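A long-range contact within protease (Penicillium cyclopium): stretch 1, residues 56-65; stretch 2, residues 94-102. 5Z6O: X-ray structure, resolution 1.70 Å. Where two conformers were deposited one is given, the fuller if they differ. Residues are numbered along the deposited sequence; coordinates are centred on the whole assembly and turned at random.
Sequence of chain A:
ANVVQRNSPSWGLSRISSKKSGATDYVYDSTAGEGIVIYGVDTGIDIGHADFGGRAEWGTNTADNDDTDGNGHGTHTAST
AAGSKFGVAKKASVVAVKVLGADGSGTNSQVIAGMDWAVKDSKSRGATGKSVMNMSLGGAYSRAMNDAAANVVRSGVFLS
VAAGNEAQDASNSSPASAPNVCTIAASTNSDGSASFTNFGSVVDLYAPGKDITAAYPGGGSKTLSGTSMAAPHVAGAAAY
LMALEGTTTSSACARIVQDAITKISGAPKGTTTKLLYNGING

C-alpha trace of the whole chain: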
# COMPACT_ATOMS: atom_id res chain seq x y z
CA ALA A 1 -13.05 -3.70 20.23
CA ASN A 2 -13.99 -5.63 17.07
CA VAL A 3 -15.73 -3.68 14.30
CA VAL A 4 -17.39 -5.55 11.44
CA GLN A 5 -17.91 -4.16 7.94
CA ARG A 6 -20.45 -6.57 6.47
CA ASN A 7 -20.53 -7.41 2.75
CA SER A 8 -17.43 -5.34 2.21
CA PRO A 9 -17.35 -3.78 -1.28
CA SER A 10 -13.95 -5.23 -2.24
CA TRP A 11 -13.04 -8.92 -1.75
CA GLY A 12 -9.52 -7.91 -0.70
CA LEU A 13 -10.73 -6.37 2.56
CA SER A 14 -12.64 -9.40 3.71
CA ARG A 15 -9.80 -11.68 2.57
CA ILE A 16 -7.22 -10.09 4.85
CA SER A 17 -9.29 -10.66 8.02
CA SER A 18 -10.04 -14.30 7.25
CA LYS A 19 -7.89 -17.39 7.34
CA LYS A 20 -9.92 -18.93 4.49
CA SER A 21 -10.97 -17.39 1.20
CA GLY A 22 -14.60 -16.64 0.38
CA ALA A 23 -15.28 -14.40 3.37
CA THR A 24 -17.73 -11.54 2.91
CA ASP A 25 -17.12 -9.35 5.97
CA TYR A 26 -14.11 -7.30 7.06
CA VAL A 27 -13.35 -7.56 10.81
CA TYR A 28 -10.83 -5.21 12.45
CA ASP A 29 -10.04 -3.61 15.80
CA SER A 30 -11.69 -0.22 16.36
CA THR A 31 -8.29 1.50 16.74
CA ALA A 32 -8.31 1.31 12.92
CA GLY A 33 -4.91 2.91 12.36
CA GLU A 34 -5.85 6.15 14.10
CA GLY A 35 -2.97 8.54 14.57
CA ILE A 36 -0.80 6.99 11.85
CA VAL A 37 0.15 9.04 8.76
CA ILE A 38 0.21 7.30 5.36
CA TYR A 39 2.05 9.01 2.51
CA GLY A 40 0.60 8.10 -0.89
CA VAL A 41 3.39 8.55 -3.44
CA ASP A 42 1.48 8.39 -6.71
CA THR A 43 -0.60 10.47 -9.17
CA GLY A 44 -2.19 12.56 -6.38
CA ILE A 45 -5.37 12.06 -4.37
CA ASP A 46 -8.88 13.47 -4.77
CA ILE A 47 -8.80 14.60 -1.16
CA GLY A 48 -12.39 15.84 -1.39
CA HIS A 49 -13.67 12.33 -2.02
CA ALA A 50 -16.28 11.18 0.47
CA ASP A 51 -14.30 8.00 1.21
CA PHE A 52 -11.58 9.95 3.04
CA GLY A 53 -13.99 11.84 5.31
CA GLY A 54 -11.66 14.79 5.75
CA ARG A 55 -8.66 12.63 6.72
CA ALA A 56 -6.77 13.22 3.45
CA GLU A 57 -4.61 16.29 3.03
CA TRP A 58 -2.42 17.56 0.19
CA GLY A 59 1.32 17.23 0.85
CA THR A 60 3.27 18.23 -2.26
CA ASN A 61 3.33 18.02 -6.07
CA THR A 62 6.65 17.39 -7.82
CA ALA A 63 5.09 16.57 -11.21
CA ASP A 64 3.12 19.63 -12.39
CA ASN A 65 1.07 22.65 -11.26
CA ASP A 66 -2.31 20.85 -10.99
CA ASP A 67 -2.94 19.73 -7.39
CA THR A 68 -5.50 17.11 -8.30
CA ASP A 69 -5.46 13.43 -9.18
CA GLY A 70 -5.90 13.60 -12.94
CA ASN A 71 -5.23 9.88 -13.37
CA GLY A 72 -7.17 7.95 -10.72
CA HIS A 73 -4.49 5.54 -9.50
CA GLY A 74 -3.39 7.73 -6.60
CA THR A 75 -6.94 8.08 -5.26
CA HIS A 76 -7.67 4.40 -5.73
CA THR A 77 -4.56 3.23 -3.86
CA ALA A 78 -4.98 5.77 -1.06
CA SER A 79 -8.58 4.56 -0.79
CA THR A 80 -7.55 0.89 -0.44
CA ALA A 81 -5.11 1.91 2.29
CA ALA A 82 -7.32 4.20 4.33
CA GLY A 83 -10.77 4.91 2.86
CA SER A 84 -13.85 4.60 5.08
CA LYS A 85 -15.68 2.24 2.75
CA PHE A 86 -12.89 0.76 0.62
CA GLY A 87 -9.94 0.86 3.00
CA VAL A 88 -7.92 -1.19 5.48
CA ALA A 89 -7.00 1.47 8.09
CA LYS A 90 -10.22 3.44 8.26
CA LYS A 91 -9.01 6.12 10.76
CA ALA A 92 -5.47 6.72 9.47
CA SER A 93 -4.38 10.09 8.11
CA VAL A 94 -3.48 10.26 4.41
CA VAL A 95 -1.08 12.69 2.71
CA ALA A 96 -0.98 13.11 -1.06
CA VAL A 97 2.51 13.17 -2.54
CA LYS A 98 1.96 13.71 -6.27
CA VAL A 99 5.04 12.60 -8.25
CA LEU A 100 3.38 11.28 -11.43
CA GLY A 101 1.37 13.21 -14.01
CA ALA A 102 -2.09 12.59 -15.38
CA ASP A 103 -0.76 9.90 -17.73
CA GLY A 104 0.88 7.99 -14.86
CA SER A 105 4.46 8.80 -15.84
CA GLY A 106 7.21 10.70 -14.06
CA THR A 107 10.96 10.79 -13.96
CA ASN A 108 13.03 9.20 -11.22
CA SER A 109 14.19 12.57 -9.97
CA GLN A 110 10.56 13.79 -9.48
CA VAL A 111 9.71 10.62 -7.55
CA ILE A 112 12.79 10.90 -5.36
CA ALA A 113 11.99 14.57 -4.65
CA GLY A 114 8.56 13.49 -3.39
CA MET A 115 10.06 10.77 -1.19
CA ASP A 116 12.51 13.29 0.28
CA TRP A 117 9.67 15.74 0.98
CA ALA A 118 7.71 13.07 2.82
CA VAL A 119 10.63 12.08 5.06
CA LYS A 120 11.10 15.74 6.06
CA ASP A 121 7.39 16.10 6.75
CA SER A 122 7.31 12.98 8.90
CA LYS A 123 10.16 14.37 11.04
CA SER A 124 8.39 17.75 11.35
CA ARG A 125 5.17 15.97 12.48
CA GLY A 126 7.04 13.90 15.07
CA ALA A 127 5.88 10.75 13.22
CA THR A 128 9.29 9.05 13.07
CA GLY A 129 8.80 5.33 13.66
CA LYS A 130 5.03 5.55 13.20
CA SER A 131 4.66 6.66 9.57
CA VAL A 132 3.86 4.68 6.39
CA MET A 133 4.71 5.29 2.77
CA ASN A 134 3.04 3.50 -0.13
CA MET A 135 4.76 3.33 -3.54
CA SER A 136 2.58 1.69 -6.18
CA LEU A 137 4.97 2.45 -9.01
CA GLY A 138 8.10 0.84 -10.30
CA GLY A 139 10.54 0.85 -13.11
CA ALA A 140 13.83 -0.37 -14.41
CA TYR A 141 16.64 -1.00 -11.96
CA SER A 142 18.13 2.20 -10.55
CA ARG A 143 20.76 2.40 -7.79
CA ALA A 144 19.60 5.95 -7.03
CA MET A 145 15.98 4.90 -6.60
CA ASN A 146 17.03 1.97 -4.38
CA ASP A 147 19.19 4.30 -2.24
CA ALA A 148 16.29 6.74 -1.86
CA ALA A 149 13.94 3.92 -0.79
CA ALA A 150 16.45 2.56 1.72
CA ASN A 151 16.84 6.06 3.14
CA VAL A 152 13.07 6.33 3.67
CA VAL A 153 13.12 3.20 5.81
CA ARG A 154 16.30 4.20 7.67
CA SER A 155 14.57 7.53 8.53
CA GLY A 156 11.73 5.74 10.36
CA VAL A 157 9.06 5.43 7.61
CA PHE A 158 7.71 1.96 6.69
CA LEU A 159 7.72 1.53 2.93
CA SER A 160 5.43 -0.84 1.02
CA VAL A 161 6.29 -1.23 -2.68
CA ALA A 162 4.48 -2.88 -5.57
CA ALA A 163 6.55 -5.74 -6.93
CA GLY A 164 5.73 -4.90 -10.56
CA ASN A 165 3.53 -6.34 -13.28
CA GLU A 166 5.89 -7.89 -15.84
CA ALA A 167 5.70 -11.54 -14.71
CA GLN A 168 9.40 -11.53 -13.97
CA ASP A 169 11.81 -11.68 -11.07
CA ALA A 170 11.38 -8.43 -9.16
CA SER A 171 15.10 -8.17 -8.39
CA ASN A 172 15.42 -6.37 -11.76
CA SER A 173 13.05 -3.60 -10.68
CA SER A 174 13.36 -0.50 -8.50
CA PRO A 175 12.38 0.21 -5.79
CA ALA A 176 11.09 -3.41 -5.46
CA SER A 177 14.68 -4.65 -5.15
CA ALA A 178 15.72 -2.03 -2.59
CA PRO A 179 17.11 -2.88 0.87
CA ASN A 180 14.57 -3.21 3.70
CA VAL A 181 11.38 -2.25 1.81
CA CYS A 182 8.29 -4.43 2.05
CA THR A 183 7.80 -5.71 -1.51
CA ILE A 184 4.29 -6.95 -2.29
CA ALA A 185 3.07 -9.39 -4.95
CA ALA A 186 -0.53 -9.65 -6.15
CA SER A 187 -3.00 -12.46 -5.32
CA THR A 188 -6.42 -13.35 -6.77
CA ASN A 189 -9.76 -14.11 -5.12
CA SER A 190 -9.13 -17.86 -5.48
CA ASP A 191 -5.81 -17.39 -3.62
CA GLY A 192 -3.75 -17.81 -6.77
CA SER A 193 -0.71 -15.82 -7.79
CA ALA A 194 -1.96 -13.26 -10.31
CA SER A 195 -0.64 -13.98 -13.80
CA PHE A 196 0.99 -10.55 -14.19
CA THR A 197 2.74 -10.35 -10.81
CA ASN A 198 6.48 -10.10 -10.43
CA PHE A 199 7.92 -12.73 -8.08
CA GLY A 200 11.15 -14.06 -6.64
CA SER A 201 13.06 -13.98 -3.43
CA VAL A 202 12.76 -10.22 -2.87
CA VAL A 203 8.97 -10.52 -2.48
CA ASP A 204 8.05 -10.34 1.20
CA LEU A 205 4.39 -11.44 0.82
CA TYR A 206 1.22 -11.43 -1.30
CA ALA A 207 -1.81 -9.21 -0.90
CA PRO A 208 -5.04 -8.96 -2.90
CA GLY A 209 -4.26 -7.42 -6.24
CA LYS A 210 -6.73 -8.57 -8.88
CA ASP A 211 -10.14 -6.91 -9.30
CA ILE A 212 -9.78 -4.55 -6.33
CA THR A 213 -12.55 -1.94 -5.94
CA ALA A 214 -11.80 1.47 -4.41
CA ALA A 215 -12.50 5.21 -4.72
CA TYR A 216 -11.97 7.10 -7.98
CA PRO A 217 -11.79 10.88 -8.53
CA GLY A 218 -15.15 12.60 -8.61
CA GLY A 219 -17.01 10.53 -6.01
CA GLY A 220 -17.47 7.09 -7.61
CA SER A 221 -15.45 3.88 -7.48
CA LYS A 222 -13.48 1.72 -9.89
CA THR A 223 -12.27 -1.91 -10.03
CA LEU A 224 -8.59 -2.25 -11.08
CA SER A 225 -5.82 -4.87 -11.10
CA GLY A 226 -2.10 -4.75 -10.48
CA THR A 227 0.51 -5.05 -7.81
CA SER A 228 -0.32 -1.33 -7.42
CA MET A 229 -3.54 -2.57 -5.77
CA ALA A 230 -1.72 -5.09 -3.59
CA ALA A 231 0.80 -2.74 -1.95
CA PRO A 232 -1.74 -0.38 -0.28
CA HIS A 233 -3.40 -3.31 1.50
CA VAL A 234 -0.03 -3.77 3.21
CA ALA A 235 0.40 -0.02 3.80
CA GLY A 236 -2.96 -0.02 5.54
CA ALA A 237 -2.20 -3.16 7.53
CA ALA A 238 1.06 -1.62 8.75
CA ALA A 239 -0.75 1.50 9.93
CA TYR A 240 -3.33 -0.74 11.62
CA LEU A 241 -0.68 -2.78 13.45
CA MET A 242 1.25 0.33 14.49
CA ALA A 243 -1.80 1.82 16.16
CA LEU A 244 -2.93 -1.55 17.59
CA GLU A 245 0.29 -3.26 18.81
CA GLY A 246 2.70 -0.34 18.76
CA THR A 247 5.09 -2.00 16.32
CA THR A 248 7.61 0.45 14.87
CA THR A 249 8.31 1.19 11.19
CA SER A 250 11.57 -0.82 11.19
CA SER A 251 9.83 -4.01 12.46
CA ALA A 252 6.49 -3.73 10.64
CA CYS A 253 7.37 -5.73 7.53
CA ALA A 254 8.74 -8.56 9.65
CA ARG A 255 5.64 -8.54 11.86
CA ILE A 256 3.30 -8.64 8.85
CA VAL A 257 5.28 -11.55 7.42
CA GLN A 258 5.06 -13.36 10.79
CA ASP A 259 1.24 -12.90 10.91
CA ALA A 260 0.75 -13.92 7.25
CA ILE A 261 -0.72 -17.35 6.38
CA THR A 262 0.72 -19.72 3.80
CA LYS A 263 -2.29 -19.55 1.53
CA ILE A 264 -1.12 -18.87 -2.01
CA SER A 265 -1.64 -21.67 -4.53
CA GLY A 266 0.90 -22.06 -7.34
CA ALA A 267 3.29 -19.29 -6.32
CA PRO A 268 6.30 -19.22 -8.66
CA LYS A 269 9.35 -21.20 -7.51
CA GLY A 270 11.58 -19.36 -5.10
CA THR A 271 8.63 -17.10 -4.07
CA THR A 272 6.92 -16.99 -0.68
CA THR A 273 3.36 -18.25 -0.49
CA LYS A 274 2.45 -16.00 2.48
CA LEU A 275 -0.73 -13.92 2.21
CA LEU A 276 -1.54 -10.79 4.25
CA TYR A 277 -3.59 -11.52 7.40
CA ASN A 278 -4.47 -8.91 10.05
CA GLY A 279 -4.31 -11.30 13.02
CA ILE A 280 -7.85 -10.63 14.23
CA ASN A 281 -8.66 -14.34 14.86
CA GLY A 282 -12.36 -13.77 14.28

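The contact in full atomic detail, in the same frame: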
# COMPACT_ATOMS: atom_id res chain seq x y z
N ALA A 56 -7.80 13.09 4.48
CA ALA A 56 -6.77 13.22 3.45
C ALA A 56 -6.37 14.67 3.31
O ALA A 56 -7.24 15.55 3.21
CB ALA A 56 -7.27 12.69 2.10
N GLU A 57 -5.07 14.93 3.24
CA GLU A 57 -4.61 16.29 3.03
C GLU A 57 -3.56 16.29 1.93
O GLU A 57 -2.96 15.25 1.63
CB GLU A 57 -4.04 16.88 4.34
CG GLU A 57 -2.71 16.35 4.74
CD GLU A 57 -2.28 16.77 6.17
OE1 GLU A 57 -3.11 16.69 7.10
OE2 GLU A 57 -1.11 17.19 6.34
N TRP A 58 -3.38 17.45 1.29
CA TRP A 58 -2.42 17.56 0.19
C TRP A 58 -1.04 17.86 0.75
O TRP A 58 -0.88 18.83 1.49
CB TRP A 58 -2.84 18.68 -0.77
CG TRP A 58 -2.07 18.61 -2.03
CD1 TRP A 58 -0.92 19.28 -2.35
CD2 TRP A 58 -2.40 17.80 -3.17
NE1 TRP A 58 -0.50 18.93 -3.62
CE2 TRP A 58 -1.39 18.01 -4.13
CE3 TRP A 58 -3.42 16.90 -3.44
CZ2 TRP A 58 -1.40 17.36 -5.35
CZ3 TRP A 58 -3.44 16.27 -4.66
CH2 TRP A 58 -2.43 16.49 -5.60
N GLY A 59 -0.03 17.05 0.38
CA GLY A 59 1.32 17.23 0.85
C GLY A 59 2.14 18.06 -0.12
O GLY A 59 2.45 19.22 0.18
N THR A 60 2.47 17.50 -1.29
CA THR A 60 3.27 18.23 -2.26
C THR A 60 3.03 17.67 -3.66
O THR A 60 2.38 16.63 -3.83
CB THR A 60 4.76 18.21 -1.87
OG1 THR A 60 5.44 19.27 -2.54
CG2 THR A 60 5.45 16.87 -2.20
N ASN A 61 3.53 18.38 -4.67
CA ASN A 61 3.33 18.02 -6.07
C ASN A 61 4.67 18.27 -6.73
O ASN A 61 5.07 19.43 -6.87
CB ASN A 61 2.20 18.86 -6.71
CG ASN A 61 1.91 18.47 -8.16
OD1 ASN A 61 2.71 17.78 -8.82
ND2 ASN A 61 0.76 18.91 -8.67
N THR A 62 5.38 17.22 -7.11
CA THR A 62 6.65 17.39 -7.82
C THR A 62 6.51 17.16 -9.32
O THR A 62 7.51 17.23 -10.04
CB THR A 62 7.73 16.48 -7.26
OG1 THR A 62 7.40 15.13 -7.57
CG2 THR A 62 7.92 16.68 -5.75
N ALA A 63 5.31 16.90 -9.81
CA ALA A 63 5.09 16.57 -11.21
C ALA A 63 4.61 17.74 -12.06
O ALA A 63 5.03 17.85 -13.20
CB ALA A 63 4.05 15.44 -11.37
N ASP A 64 3.68 18.55 -11.57
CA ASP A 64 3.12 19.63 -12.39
C ASP A 64 2.52 20.69 -11.46
O ASP A 64 2.86 20.75 -10.27
CB ASP A 64 2.11 19.08 -13.41
CG ASP A 64 0.94 18.34 -12.77
OD1 ASP A 64 0.53 18.69 -11.65
OD2 ASP A 64 0.39 17.41 -13.41
N ASN A 65 1.67 21.55 -12.00
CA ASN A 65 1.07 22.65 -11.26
C ASN A 65 -0.40 22.41 -10.96
O ASN A 65 -1.10 23.35 -10.56
CB ASN A 65 1.22 23.97 -12.03
CG ASN A 65 2.65 24.47 -12.06
OD1 ASN A 65 3.11 24.98 -13.08
ND2 ASN A 65 3.36 24.31 -10.95
N VAL A 94 -4.01 10.51 5.75
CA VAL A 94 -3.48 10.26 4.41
C VAL A 94 -2.93 11.56 3.85
O VAL A 94 -3.59 12.59 3.95
CB VAL A 94 -4.56 9.72 3.46
CG1 VAL A 94 -3.97 9.47 2.10
CG2 VAL A 94 -5.08 8.47 3.99
N VAL A 95 -1.73 11.51 3.25
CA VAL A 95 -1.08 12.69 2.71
C VAL A 95 -0.75 12.43 1.25
O VAL A 95 -0.06 11.46 0.92
CB VAL A 95 0.19 13.06 3.51
CG1 VAL A 95 0.81 14.30 2.91
CG2 VAL A 95 -0.16 13.34 4.96
N ALA A 96 -1.24 13.30 0.36
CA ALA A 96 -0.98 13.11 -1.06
C ALA A 96 0.41 13.61 -1.39
O ALA A 96 0.73 14.77 -1.12
CB ALA A 96 -1.99 13.90 -1.90
N VAL A 97 1.23 12.75 -1.99
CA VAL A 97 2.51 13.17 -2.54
C VAL A 97 2.44 12.89 -4.04
O VAL A 97 2.64 11.76 -4.49
CB VAL A 97 3.69 12.45 -1.88
CG1 VAL A 97 5.01 12.95 -2.48
CG2 VAL A 97 3.68 12.65 -0.34
N LYS A 98 2.17 13.91 -4.84
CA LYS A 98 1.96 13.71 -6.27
C LYS A 98 3.30 13.79 -6.98
O LYS A 98 3.96 14.85 -6.97
CB LYS A 98 1.01 14.76 -6.84
CG LYS A 98 0.83 14.60 -8.34
CD LYS A 98 -0.34 15.47 -8.88
CE LYS A 98 -0.21 15.56 -10.37
NZ LYS A 98 -1.42 16.28 -10.90
N VAL A 99 3.73 12.67 -7.60
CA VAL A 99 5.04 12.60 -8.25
C VAL A 99 4.90 12.12 -9.69
O VAL A 99 5.88 12.10 -10.45
CB VAL A 99 6.01 11.68 -7.49
CG1 VAL A 99 6.24 12.15 -6.04
CG2 VAL A 99 5.49 10.23 -7.53
N LEU A 100 3.69 11.72 -10.07
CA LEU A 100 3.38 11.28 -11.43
C LEU A 100 2.27 12.15 -12.01
O LEU A 100 1.36 12.56 -11.29
CB LEU A 100 2.89 9.83 -11.45
CG LEU A 100 3.71 8.79 -10.67
CD1 LEU A 100 2.95 7.47 -10.67
CD2 LEU A 100 5.07 8.65 -11.32
N GLY A 101 2.32 12.37 -13.32
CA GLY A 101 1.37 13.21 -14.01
C GLY A 101 0.08 12.48 -14.34
O GLY A 101 -0.15 11.33 -13.96
N ALA A 102 -0.79 13.18 -15.07
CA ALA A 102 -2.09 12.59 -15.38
C ALA A 102 -1.98 11.33 -16.22
O ALA A 102 -2.87 10.46 -16.13
CB ALA A 102 -2.99 13.61 -16.08

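Strands 56-61 and 94-98 lie side by side as parallel neighbours, their axes inclined by 30°. Hydrogen bonds alternate between the strands in the parallel manner: Glu57 N donates to Val94 O (2.9 Å), and Ala96 N to Glu57 O (2.9 Å). A beta bulge then shifts the register by one. Ala96 O accepts from both Gly59 N (2.8 Å) and Thr60 N (3.2 Å), after which Lys98 N to Thr60 O (2.9 Å) and Thr62 N to Lys98 O (2.8 Å) resume the ladder. Glycine suits the bulge because a CB on Gly59 would point toward the partner strand and clash with Val95 CG1 and Ala96 O.

Trp58, Ala96, Asn61 and Lys98 share one face of the sheet. The small Ala96 lets the indole lie close, its CB 3.7 Å from Trp58 CE3 and over the ring face in a CH-pi contact. The extended, all-t Lys98 passes Trp58, with CB 3.8 Å from Trp58 CZ2, and its amine reaches Asp64, forming a salt bridge between Lys98 NZ and Asp64 OD1 (3.2 Å). Asn61 braces the turn leading to that acid: its OD1 accepts from the Ala63 and Asp64 amides, while Asn61 ND2 donates to Asp64 OD1 (3.0 Å). Beyond the strands, the compact Ala63 packs its CB 3.8 Å from Val99 C.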